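Local coordinates for protein metal-dependent hydrolase (Lactobacillus plantarum, PDB 2F6K) that probably decarboxylates 2-amino-3-carboxymuconate semialdehyde, as a manganese-binding member of the amidohydrolase family with a TIM-barrel fold, at residues V121-F132 / I150-A159; A256-G264 / A295-L304. All blocks are in the same frame, centred on the assembly; numbering follows the deposited sequence.

Overall arrangement
From the N terminus the chain lays down the barrel strands 3-9, 49-55 and 91-95 before entering contact 1, where strand 120-124 pairs with strand 150-154 and closes a loop containing helix 138-145. Strands 200-203 and 237-239 then carry the barrel on to contact 2. There 256-264, holding the last strand, meets 295-304 of the final helix and closes a longer, mostly helical loop. The two loops follow in series, neither enclosing nor crossing the other, and the centres of the two contacts lie about 22 Å apart. Even so, I150 CD1 packs against L304 CG at 4.1 Å. Contact 1 contributes H154 to the manganese site, whereas contact 2 packs the closing helix against the barrel.

Contact 1. Residues V121-F132 / I150-A159; sequences VTVPTNSRGLYF and IVALHPNEPA. With MN (manganese (II) ion), chain C.
H154 O is gripped from opposite faces of its carbonyl plane, by T125 N at 3.0 Å and by N156 ND2 at 3.2 Å; the same amide takes a hydrogen bond from H60 N on its OD1. It lies where two neighbouring parallel strands of the TIM barrel, 120-124 and 150-154, joined by a beta-alpha-beta crossover through helix 138-145, run out into loops. The backbone ladder includes V123 N to A152 O and H154 N to V123 O. T122, A152, P124 and H154 share one face of the sheet, and H154 NE2 binds manganese at 2.1 Å together with H7, H9 and D266. H154 ND1 donates to P155 O close to the ring plane, which helps fix the imidazole's rotation. The other face is apolar: V123 CG2 lies over the centre of the F132 ring, while L153 CD2 touches both V123 CG2 (3.5 Å) and F132 CD2. The branched and aromatic side chains suit this layer, and F132 reaches it with CG anti to its backbone N (chi1 -158°). Beyond the strands, a type I' turn from S127 to L130 makes a hairpin. N126 uses both ends of its amide: OD1 accepts from G129 N in an Asx motif, and ND2 reaches E157 O at 3.0 Å, with that oxygen in the amide plane. T125 OG1 accepts from N156 N, and D179 pairs with T125, N126 and Y131, tying this corner to helix 171-189. The Y131 hydroxyl takes a nearly straight bond (171°) from A159 N, 2.9 Å from Y131 OH.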
loop_
_atom_site.group_PDB
_atom_site.type_symbol
_atom_site.label_atom_id
_atom_site.label_comp_id
_atom_site.label_asym_id
_atom_site.label_seq_id
_atom_site.Cartn_x
_atom_site.Cartn_y
_atom_site.Cartn_z
ATOM N N VAL A 121 -19.676 -8.942 -22.393
ATOM C CA VAL A 121 -18.577 -8.069 -22.022
ATOM C C VAL A 121 -17.529 -8.773 -21.174
ATOM O O VAL A 121 -17.786 -9.821 -20.572
ATOM C CB VAL A 121 -19.071 -6.831 -21.225
ATOM C CG1 VAL A 121 -20.086 -6.054 -22.038
ATOM C CG2 VAL A 121 -19.662 -7.265 -19.897
ATOM N N THR A 122 -16.335 -8.191 -21.158
ATOM C CA THR A 122 -15.246 -8.706 -20.346
ATOM C C THR A 122 -14.886 -7.556 -19.422
ATOM O O THR A 122 -14.851 -6.406 -19.856
ATOM C CB THR A 122 -14.008 -9.101 -21.184
ATOM O OG1 THR A 122 -12.943 -9.471 -20.297
ATOM C CG2 THR A 122 -13.537 -7.959 -22.044
ATOM N N VAL A 123 -14.644 -7.856 -18.153
ATOM C CA VAL A 123 -14.301 -6.813 -17.198
ATOM C C VAL A 123 -13.122 -7.207 -16.310
ATOM O O VAL A 123 -12.903 -8.392 -16.014
ATOM C CB VAL A 123 -15.523 -6.454 -16.300
ATOM C CG1 VAL A 123 -16.667 -5.960 -17.170
ATOM C CG2 VAL A 123 -15.971 -7.674 -15.479
ATOM N N PRO A 124 -12.340 -6.214 -15.873
ATOM C CA PRO A 124 -11.189 -6.483 -15.016
ATOM C C PRO A 124 -11.643 -6.688 -13.584
ATOM O O PRO A 124 -12.556 -6.001 -13.119
ATOM C CB PRO A 124 -10.354 -5.220 -15.171
ATOM C CG PRO A 124 -11.403 -4.159 -15.262
ATOM C CD PRO A 124 -12.419 -4.781 -16.212
ATOM N N THR A 125 -11.016 -7.630 -12.885
ATOM C CA THR A 125 -11.363 -7.880 -11.495
ATOM C C THR A 125 -11.245 -6.547 -10.780
ATOM O O THR A 125 -12.040 -6.234 -9.897
ATOM C CB THR A 125 -10.413 -8.896 -10.861
ATOM O OG1 THR A 125 -9.066 -8.580 -11.231
ATOM C CG2 THR A 125 -10.757 -10.308 -11.335
ATOM N N ASN A 126 -10.249 -5.758 -11.174
ATOM C CA ASN A 126 -10.055 -4.426 -10.601
ATOM C C ASN A 126 -9.345 -3.565 -11.629
ATOM O O ASN A 126 -8.456 -4.040 -12.345
ATOM C CB ASN A 126 -9.227 -4.480 -9.312
ATOM C CG ASN A 126 -7.756 -4.176 -9.546
ATOM O OD1 ASN A 126 -7.369 -3.027 -9.782
ATOM N ND2 ASN A 126 -6.928 -5.207 -9.485
ATOM N N SER A 127 -9.765 -2.310 -11.725
ATOM C CA SER A 127 -9.157 -1.377 -12.655
ATOM C C SER A 127 -8.528 -0.320 -11.776
ATOM O O SER A 127 -9.231 0.498 -11.185
ATOM C CB SER A 127 -10.220 -0.760 -13.565
ATOM O OG SER A 127 -9.636 0.138 -14.495
ATOM N N ARG A 128 -7.203 -0.368 -11.668
ATOM C CA ARG A 128 -6.455 0.569 -10.832
ATOM C C ARG A 128 -7.080 0.776 -9.456
ATOM O O ARG A 128 -7.066 1.889 -8.933
ATOM C CB ARG A 128 -6.300 1.941 -11.515
ATOM C CG ARG A 128 -5.335 1.962 -12.703
ATOM C CD ARG A 128 -5.049 3.398 -13.154
ATOM N NE ARG A 128 -4.163 4.113 -12.235
ATOM C CZ ARG A 128 -2.834 4.010 -12.239
ATOM N NH1 ARG A 128 -2.232 3.225 -13.116
ATOM N NH2 ARG A 128 -2.104 4.695 -11.370
ATOM N N GLY A 129 -7.640 -0.278 -8.871
ATOM C CA GLY A 129 -8.212 -0.125 -7.544
ATOM C C GLY A 129 -9.719 -0.226 -7.415
ATOM O O GLY A 129 -10.232 -0.416 -6.310
ATOM N N LEU A 130 -10.441 -0.067 -8.520
ATOM C CA LEU A 130 -11.892 -0.194 -8.475
ATOM C C LEU A 130 -12.205 -1.655 -8.800
ATOM O O LEU A 130 -12.105 -2.078 -9.951
ATOM C CB LEU A 130 -12.561 0.733 -9.497
ATOM C CG LEU A 130 -14.081 0.900 -9.320
ATOM C CD1 LEU A 130 -14.596 1.995 -10.233
ATOM C CD2 LEU A 130 -14.787 -0.408 -9.619
ATOM N N TYR A 131 -12.563 -2.426 -7.777
ATOM C CA TYR A 131 -12.866 -3.839 -7.961
ATOM C C TYR A 131 -14.287 -4.056 -8.459
ATOM O O TYR A 131 -15.219 -3.360 -8.041
ATOM C CB TYR A 131 -12.639 -4.615 -6.651
ATOM C CG TYR A 131 -11.180 -4.914 -6.385
ATOM C CD1 TYR A 131 -10.309 -3.914 -5.948
ATOM C CD2 TYR A 131 -10.642 -6.167 -6.693
ATOM C CE1 TYR A 131 -8.939 -4.149 -5.840
ATOM C CE2 TYR A 131 -9.271 -6.413 -6.591
ATOM C CZ TYR A 131 -8.425 -5.398 -6.171
ATOM O OH TYR A 131 -7.063 -5.605 -6.153
ATOM N N PHE A 132 -14.454 -5.025 -9.355
ATOM C CA PHE A 132 -15.775 -5.283 -9.885
ATOM C C PHE A 132 -16.680 -5.627 -8.716
ATOM O O PHE A 132 -16.239 -6.217 -7.734
ATOM C CB PHE A 132 -15.742 -6.425 -10.891
ATOM C CG PHE A 132 -16.899 -6.411 -11.842
ATOM C CD1 PHE A 132 -17.069 -5.346 -12.732
ATOM C CD2 PHE A 132 -17.827 -7.449 -11.849
ATOM C CE1 PHE A 132 -18.154 -5.319 -13.618
ATOM C CE2 PHE A 132 -18.913 -7.431 -12.730
ATOM C CZ PHE A 132 -19.076 -6.365 -13.615
ATOM N N ILE A 150 -23.588 -11.813 -20.716
ATOM C CA ILE A 150 -22.509 -12.659 -20.248
ATOM C C ILE A 150 -21.431 -11.662 -19.794
ATOM O O ILE A 150 -21.065 -10.749 -20.541
ATOM C CB ILE A 150 -21.933 -13.513 -21.399
ATOM C CG1 ILE A 150 -22.954 -14.571 -21.834
ATOM C CG2 ILE A 150 -20.615 -14.156 -20.965
ATOM C CD1 ILE A 150 -22.642 -15.204 -23.162
ATOM N N VAL A 151 -20.945 -11.815 -18.568
ATOM C CA VAL A 151 -19.904 -10.943 -18.050
ATOM C C VAL A 151 -18.724 -11.813 -17.632
ATOM O O VAL A 151 -18.813 -12.590 -16.677
ATOM C CB VAL A 151 -20.404 -10.140 -16.839
ATOM C CG1 VAL A 151 -19.254 -9.416 -16.192
ATOM C CG2 VAL A 151 -21.462 -9.139 -17.280
ATOM N N ALA A 152 -17.621 -11.698 -18.364
ATOM C CA ALA A 152 -16.434 -12.489 -18.055
ATOM C C ALA A 152 -15.397 -11.670 -17.307
ATOM O O ALA A 152 -14.883 -10.676 -17.833
ATOM C CB ALA A 152 -15.821 -13.047 -19.337
ATOM N N LEU A 153 -15.102 -12.091 -16.078
ATOM C CA LEU A 153 -14.103 -11.421 -15.258
ATOM C C LEU A 153 -12.724 -11.837 -15.741
ATOM O O LEU A 153 -12.522 -12.979 -16.166
ATOM C CB LEU A 153 -14.212 -11.841 -13.787
ATOM C CG LEU A 153 -15.486 -11.651 -12.969
ATOM C CD1 LEU A 153 -15.184 -11.981 -11.502
ATOM C CD2 LEU A 153 -15.983 -10.225 -13.090
ATOM N N HIS A 154 -11.779 -10.909 -15.712
ATOM C CA HIS A 154 -10.414 -11.262 -16.067
ATOM C C HIS A 154 -9.516 -10.653 -15.004
ATOM O O HIS A 154 -9.556 -9.447 -14.734
ATOM C CB HIS A 154 -10.004 -10.781 -17.459
ATOM C CG HIS A 154 -8.791 -11.486 -17.980
ATOM N ND1 HIS A 154 -7.535 -11.306 -17.438
ATOM C CD2 HIS A 154 -8.653 -12.434 -18.940
ATOM C CE1 HIS A 154 -6.677 -12.112 -18.042
ATOM N NE2 HIS A 154 -7.330 -12.807 -18.956
ATOM N N PRO A 155 -8.688 -11.494 -14.378
ATOM C CA PRO A 155 -7.796 -11.003 -13.330
ATOM C C PRO A 155 -6.778 -9.971 -13.775
ATOM O O PRO A 155 -6.265 -10.009 -14.897
ATOM C CB PRO A 155 -7.142 -12.286 -12.809
ATOM C CG PRO A 155 -7.031 -13.115 -14.051
ATOM C CD PRO A 155 -8.382 -12.897 -14.724
ATOM N N ASN A 156 -6.525 -9.030 -12.876
ATOM C CA ASN A 156 -5.530 -7.992 -13.071
ATOM C C ASN A 156 -4.656 -8.038 -11.826
ATOM O O ASN A 156 -5.031 -8.645 -10.813
ATOM C CB ASN A 156 -6.174 -6.614 -13.174
ATOM C CG ASN A 156 -6.573 -6.262 -14.587
ATOM O OD1 ASN A 156 -6.190 -5.212 -15.102
ATOM N ND2 ASN A 156 -7.349 -7.139 -15.227
ATOM N N GLU A 157 -3.491 -7.404 -11.896
ATOM C CA GLU A 157 -2.597 -7.360 -10.754
ATOM C C GLU A 157 -3.359 -6.700 -9.617
ATOM O O GLU A 157 -4.019 -5.687 -9.821
ATOM C CB GLU A 157 -1.352 -6.533 -11.088
ATOM C CG GLU A 157 -0.562 -6.083 -9.865
ATOM C CD GLU A 157 0.753 -5.409 -10.229
ATOM O OE1 GLU A 157 0.777 -4.660 -11.234
ATOM O OE2 GLU A 157 1.755 -5.623 -9.506
ATOM N N PRO A 158 -3.297 -7.280 -8.409
ATOM C CA PRO A 158 -3.999 -6.699 -7.256
ATOM C C PRO A 158 -3.587 -5.230 -7.104
ATOM O O PRO A 158 -2.425 -4.884 -7.341
ATOM C CB PRO A 158 -3.516 -7.563 -6.098
ATOM C CG PRO A 158 -3.323 -8.901 -6.752
ATOM C CD PRO A 158 -2.630 -8.542 -8.042
ATOM N N ALA A 159 -4.530 -4.369 -6.719
ATOM C CA ALA A 159 -4.246 -2.941 -6.566
ATOM C C ALA A 159 -2.924 -2.702 -5.844
ATOM O O ALA A 159 -2.091 -1.926 -6.310
ATOM C CB ALA A 159 -5.389 -2.251 -5.823
HETATM MN MN MN C . -6.356 -14.437 -19.853
HETATM O O HOH W 1 -4.564 -2.506 -10.837
HETATM O O HOH W 2 -5.369 -15.152 -18.160
HETATM O O HOH W 3 -4.458 -13.185 -20.231
#

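Contact 2. Residues A256-G264 / A295-L304; sequences AQPEHLLYG and AIFYDNAHRL
Y263 and I296 lead the packing of the last TIM-barrel strand, 261-262, and the residues after it against the C-terminal helix 290-306. The Y263 ring, swung out with CG anti to the backbone N (chi1 170°), receives the edge of F297 on one face, an edge-to-face pair with centroids 5.2 Å apart and Y263 CD1 3.6 Å from F297 CE2. The Y263 backbone adds a weak hydrogen bond, Y263 N to I296 O (2.9 Å). That carbonyl lies in a wider pi-type turn, in which N300 N bonds A295 O five residues back. I296 suits its buried place by offering two apolar branches, CG1 against L261 CB and CG2 beside the Y263 backbone. L262 begins by pointing from the helix, yet its branches return to it: CD2 rests on A301, and CD1 meets L304 CD2 at 4.0 Å, the side chains crossing at about a right angle. On the barrel side L262 also touches F6 of strand 3-9. N300 points its amide toward the turn before the strand, and ND2 donates to L261 O (2.8 Å) and to P258 O (2.9 Å), each on a lone pair. With an alanine here, both carbonyls would probably lose this donor, and the R303 guanidinium would be freer to turn. Its plane now holds N300 OD1, which accepts from R303 NH1 at 3.2 Å.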
loop_
_atom_site.group_PDB
_atom_site.type_symbol
_atom_site.label_atom_id
_atom_site.label_comp_id
_atom_site.label_asym_id
_atom_site.label_seq_id
_atom_site.Cartn_x
_atom_site.Cartn_y
_atom_site.Cartn_z
ATOM N N ALA A 256 -19.313 -26.537 -8.588
ATOM C CA ALA A 256 -19.887 -25.983 -9.808
ATOM C C ALA A 256 -20.884 -26.907 -10.483
ATOM O O ALA A 256 -20.867 -28.118 -10.291
ATOM C CB ALA A 256 -18.778 -25.635 -10.788
ATOM N N GLN A 257 -21.756 -26.316 -11.288
ATOM C CA GLN A 257 -22.751 -27.068 -12.024
ATOM C C GLN A 257 -22.027 -27.629 -13.253
ATOM O O GLN A 257 -21.227 -26.938 -13.884
ATOM C CB GLN A 257 -23.886 -26.132 -12.455
ATOM C CG GLN A 257 -25.283 -26.702 -12.281
ATOM C CD GLN A 257 -26.365 -25.731 -12.725
ATOM O OE1 GLN A 257 -26.529 -24.657 -12.145
ATOM N NE2 GLN A 257 -27.106 -26.105 -13.765
ATOM N N PRO A 258 -22.289 -28.897 -13.595
ATOM C CA PRO A 258 -21.669 -29.558 -14.748
ATOM C C PRO A 258 -21.806 -28.814 -16.064
ATOM O O PRO A 258 -20.876 -28.799 -16.866
ATOM C CB PRO A 258 -22.375 -30.908 -14.785
ATOM C CG PRO A 258 -22.556 -31.201 -13.331
ATOM C CD PRO A 258 -23.064 -29.864 -12.798
ATOM N N GLU A 259 -22.960 -28.194 -16.283
ATOM C CA GLU A 259 -23.226 -27.466 -17.520
ATOM C C GLU A 259 -22.619 -26.059 -17.546
ATOM O O GLU A 259 -22.674 -25.374 -18.574
ATOM C CB GLU A 259 -24.738 -27.359 -17.750
ATOM C CG GLU A 259 -25.548 -28.641 -17.514
ATOM C CD GLU A 259 -25.540 -29.097 -16.052
ATOM O OE1 GLU A 259 -25.415 -28.234 -15.148
ATOM O OE2 GLU A 259 -25.677 -30.321 -15.811
ATOM N N HIS A 260 -22.037 -25.623 -16.430
ATOM C CA HIS A 260 -21.456 -24.282 -16.370
ATOM C C HIS A 260 -19.934 -24.229 -16.476
ATOM O O HIS A 260 -19.321 -23.216 -16.130
ATOM C CB HIS A 260 -21.901 -23.563 -15.087
ATOM C CG HIS A 260 -23.345 -23.166 -15.082
ATOM N ND1 HIS A 260 -23.907 -22.409 -14.073
ATOM C CD2 HIS A 260 -24.345 -23.418 -15.962
ATOM C CE1 HIS A 260 -25.188 -22.212 -14.333
ATOM N NE2 HIS A 260 -25.478 -22.815 -15.473
ATOM N N LEU A 261 -19.326 -25.307 -16.958
ATOM C CA LEU A 261 -17.877 -25.356 -17.106
ATOM C C LEU A 261 -17.509 -25.115 -18.563
ATOM O O LEU A 261 -17.951 -25.837 -19.452
ATOM C CB LEU A 261 -17.351 -26.709 -16.630
ATOM C CG LEU A 261 -17.655 -27.005 -15.156
ATOM C CD1 LEU A 261 -17.308 -28.453 -14.854
ATOM C CD2 LEU A 261 -16.880 -26.046 -14.257
ATOM N N LEU A 262 -16.695 -24.094 -18.807
ATOM C CA LEU A 262 -16.313 -23.741 -20.166
ATOM C C LEU A 262 -14.823 -23.882 -20.433
ATOM O O LEU A 262 -13.999 -23.555 -19.586
ATOM C CB LEU A 262 -16.735 -22.303 -20.440
ATOM C CG LEU A 262 -18.207 -21.985 -20.171
ATOM C CD1 LEU A 262 -18.405 -20.475 -20.170
ATOM C CD2 LEU A 262 -19.074 -22.645 -21.234
ATOM N N TYR A 263 -14.481 -24.360 -21.621
ATOM C CA TYR A 263 -13.089 -24.518 -22.006
ATOM C C TYR A 263 -12.461 -23.155 -22.274
ATOM O O TYR A 263 -13.148 -22.228 -22.710
ATOM C CB TYR A 263 -12.976 -25.354 -23.280
ATOM C CG TYR A 263 -11.583 -25.339 -23.863
ATOM C CD1 TYR A 263 -10.511 -25.902 -23.171
ATOM C CD2 TYR A 263 -11.329 -24.740 -25.088
ATOM C CE1 TYR A 263 -9.218 -25.866 -23.692
ATOM C CE2 TYR A 263 -10.046 -24.702 -25.615
ATOM C CZ TYR A 263 -8.999 -25.266 -24.914
ATOM O OH TYR A 263 -7.734 -25.245 -25.446
ATOM N N GLY A 264 -11.154 -23.054 -22.031
ATOM C CA GLY A 264 -10.412 -21.825 -22.272
ATOM C C GLY A 264 -8.949 -22.166 -22.539
ATOM O O GLY A 264 -8.396 -23.061 -21.895
ATOM N N ALA A 295 -18.839 -31.735 -22.621
ATOM C CA ALA A 295 -19.554 -30.574 -22.082
ATOM C C ALA A 295 -18.634 -29.369 -21.948
ATOM O O ALA A 295 -18.971 -28.261 -22.374
ATOM C CB ALA A 295 -20.153 -30.913 -20.721
ATOM N N ILE A 296 -17.472 -29.609 -21.355
ATOM C CA ILE A 296 -16.479 -28.574 -21.133
ATOM C C ILE A 296 -15.930 -28.000 -22.431
ATOM O O ILE A 296 -15.764 -26.791 -22.559
ATOM C CB ILE A 296 -15.314 -29.123 -20.288
ATOM C CG1 ILE A 296 -15.815 -29.455 -18.883
ATOM C CG2 ILE A 296 -14.179 -28.107 -20.233
ATOM C CD1 ILE A 296 -14.757 -30.021 -17.979
ATOM N N PHE A 297 -15.667 -28.869 -23.395
ATOM C CA PHE A 297 -15.124 -28.443 -24.679
ATOM C C PHE A 297 -16.112 -27.798 -25.645
ATOM O O PHE A 297 -15.729 -26.932 -26.436
ATOM C CB PHE A 297 -14.491 -29.639 -25.395
ATOM C CG PHE A 297 -13.091 -29.939 -24.961
ATOM C CD1 PHE A 297 -12.700 -31.254 -24.707
ATOM C CD2 PHE A 297 -12.153 -28.918 -24.836
ATOM C CE1 PHE A 297 -11.397 -31.551 -24.332
ATOM C CE2 PHE A 297 -10.842 -29.199 -24.459
ATOM C CZ PHE A 297 -10.463 -30.521 -24.206
ATOM N N TYR A 298 -17.376 -28.209 -25.595
ATOM C CA TYR A 298 -18.338 -27.680 -26.556
ATOM C C TYR A 298 -19.775 -27.436 -26.074
ATOM O O TYR A 298 -20.265 -26.307 -26.109
ATOM C CB TYR A 298 -18.360 -28.615 -27.778
ATOM C CG TYR A 298 -19.147 -28.100 -28.952
ATOM C CD1 TYR A 298 -18.574 -27.226 -29.863
ATOM C CD2 TYR A 298 -20.483 -28.465 -29.140
ATOM C CE1 TYR A 298 -19.307 -26.725 -30.932
ATOM C CE2 TYR A 298 -21.222 -27.968 -30.206
ATOM C CZ TYR A 298 -20.629 -27.099 -31.096
ATOM O OH TYR A 298 -21.352 -26.593 -32.152
ATOM N N ASP A 299 -20.450 -28.489 -25.631
ATOM C CA ASP A 299 -21.842 -28.364 -25.205
ATOM C C ASP A 299 -22.186 -27.175 -24.302
ATOM O O ASP A 299 -23.099 -26.412 -24.609
ATOM C CB ASP A 299 -22.319 -29.669 -24.556
ATOM C CG ASP A 299 -22.235 -30.866 -25.511
ATOM O OD1 ASP A 299 -22.264 -30.662 -26.746
ATOM O OD2 ASP A 299 -22.151 -32.016 -25.026
ATOM N N ASN A 300 -21.471 -27.008 -23.197
ATOM C CA ASN A 300 -21.770 -25.905 -22.299
ATOM C C ASN A 300 -21.688 -24.541 -22.978
ATOM O O ASN A 300 -22.604 -23.726 -22.839
ATOM C CB ASN A 300 -20.863 -25.962 -21.073
ATOM C CG ASN A 300 -21.114 -27.204 -20.241
ATOM O OD1 ASN A 300 -22.159 -27.839 -20.378
ATOM N ND2 ASN A 300 -20.170 -27.554 -19.373
ATOM N N ALA A 301 -20.610 -24.292 -23.717
ATOM C CA ALA A 301 -20.458 -23.022 -24.418
ATOM C C ALA A 301 -21.616 -22.847 -25.398
ATOM O O ALA A 301 -22.322 -21.835 -25.385
ATOM C CB ALA A 301 -19.137 -22.994 -25.172
ATOM N N HIS A 302 -21.800 -23.852 -26.249
ATOM C CA HIS A 302 -22.852 -23.833 -27.252
ATOM C C HIS A 302 -24.231 -23.514 -26.681
ATOM O O HIS A 302 -24.974 -22.719 -27.258
ATOM C CB HIS A 302 -22.914 -25.174 -27.976
ATOM C CG HIS A 302 -23.938 -25.216 -29.065
ATOM N ND1 HIS A 302 -23.834 -24.456 -30.212
ATOM C CD2 HIS A 302 -25.103 -25.898 -29.169
ATOM C CE1 HIS A 302 -24.894 -24.668 -30.973
ATOM N NE2 HIS A 302 -25.678 -25.539 -30.363
ATOM N N ARG A 303 -24.574 -24.142 -25.558
ATOM C CA ARG A 303 -25.875 -23.922 -24.933
ATOM C C ARG A 303 -26.005 -22.478 -24.478
ATOM O O ARG A 303 -27.055 -21.854 -24.641
ATOM C CB ARG A 303 -26.055 -24.855 -23.737
ATOM C CG ARG A 303 -27.414 -24.749 -23.077
ATOM C CD ARG A 303 -27.515 -25.648 -21.862
ATOM N NE ARG A 303 -27.171 -27.031 -22.180
ATOM C CZ ARG A 303 -26.029 -27.623 -21.830
ATOM N NH1 ARG A 303 -25.110 -26.952 -21.147
ATOM N NH2 ARG A 303 -25.811 -28.892 -22.149
ATOM N N LEU A 304 -24.920 -21.955 -23.916
ATOM C CA LEU A 304 -24.875 -20.585 -23.427
ATOM C C LEU A 304 -24.942 -19.575 -24.568
ATOM O O LEU A 304 -25.532 -18.509 -24.418
ATOM C CB LEU A 304 -23.594 -20.376 -22.614
ATOM C CG LEU A 304 -23.324 -19.037 -21.928
ATOM C CD1 LEU A 304 -24.331 -18.790 -20.811
ATOM C CD2 LEU A 304 -21.912 -19.067 -21.364
#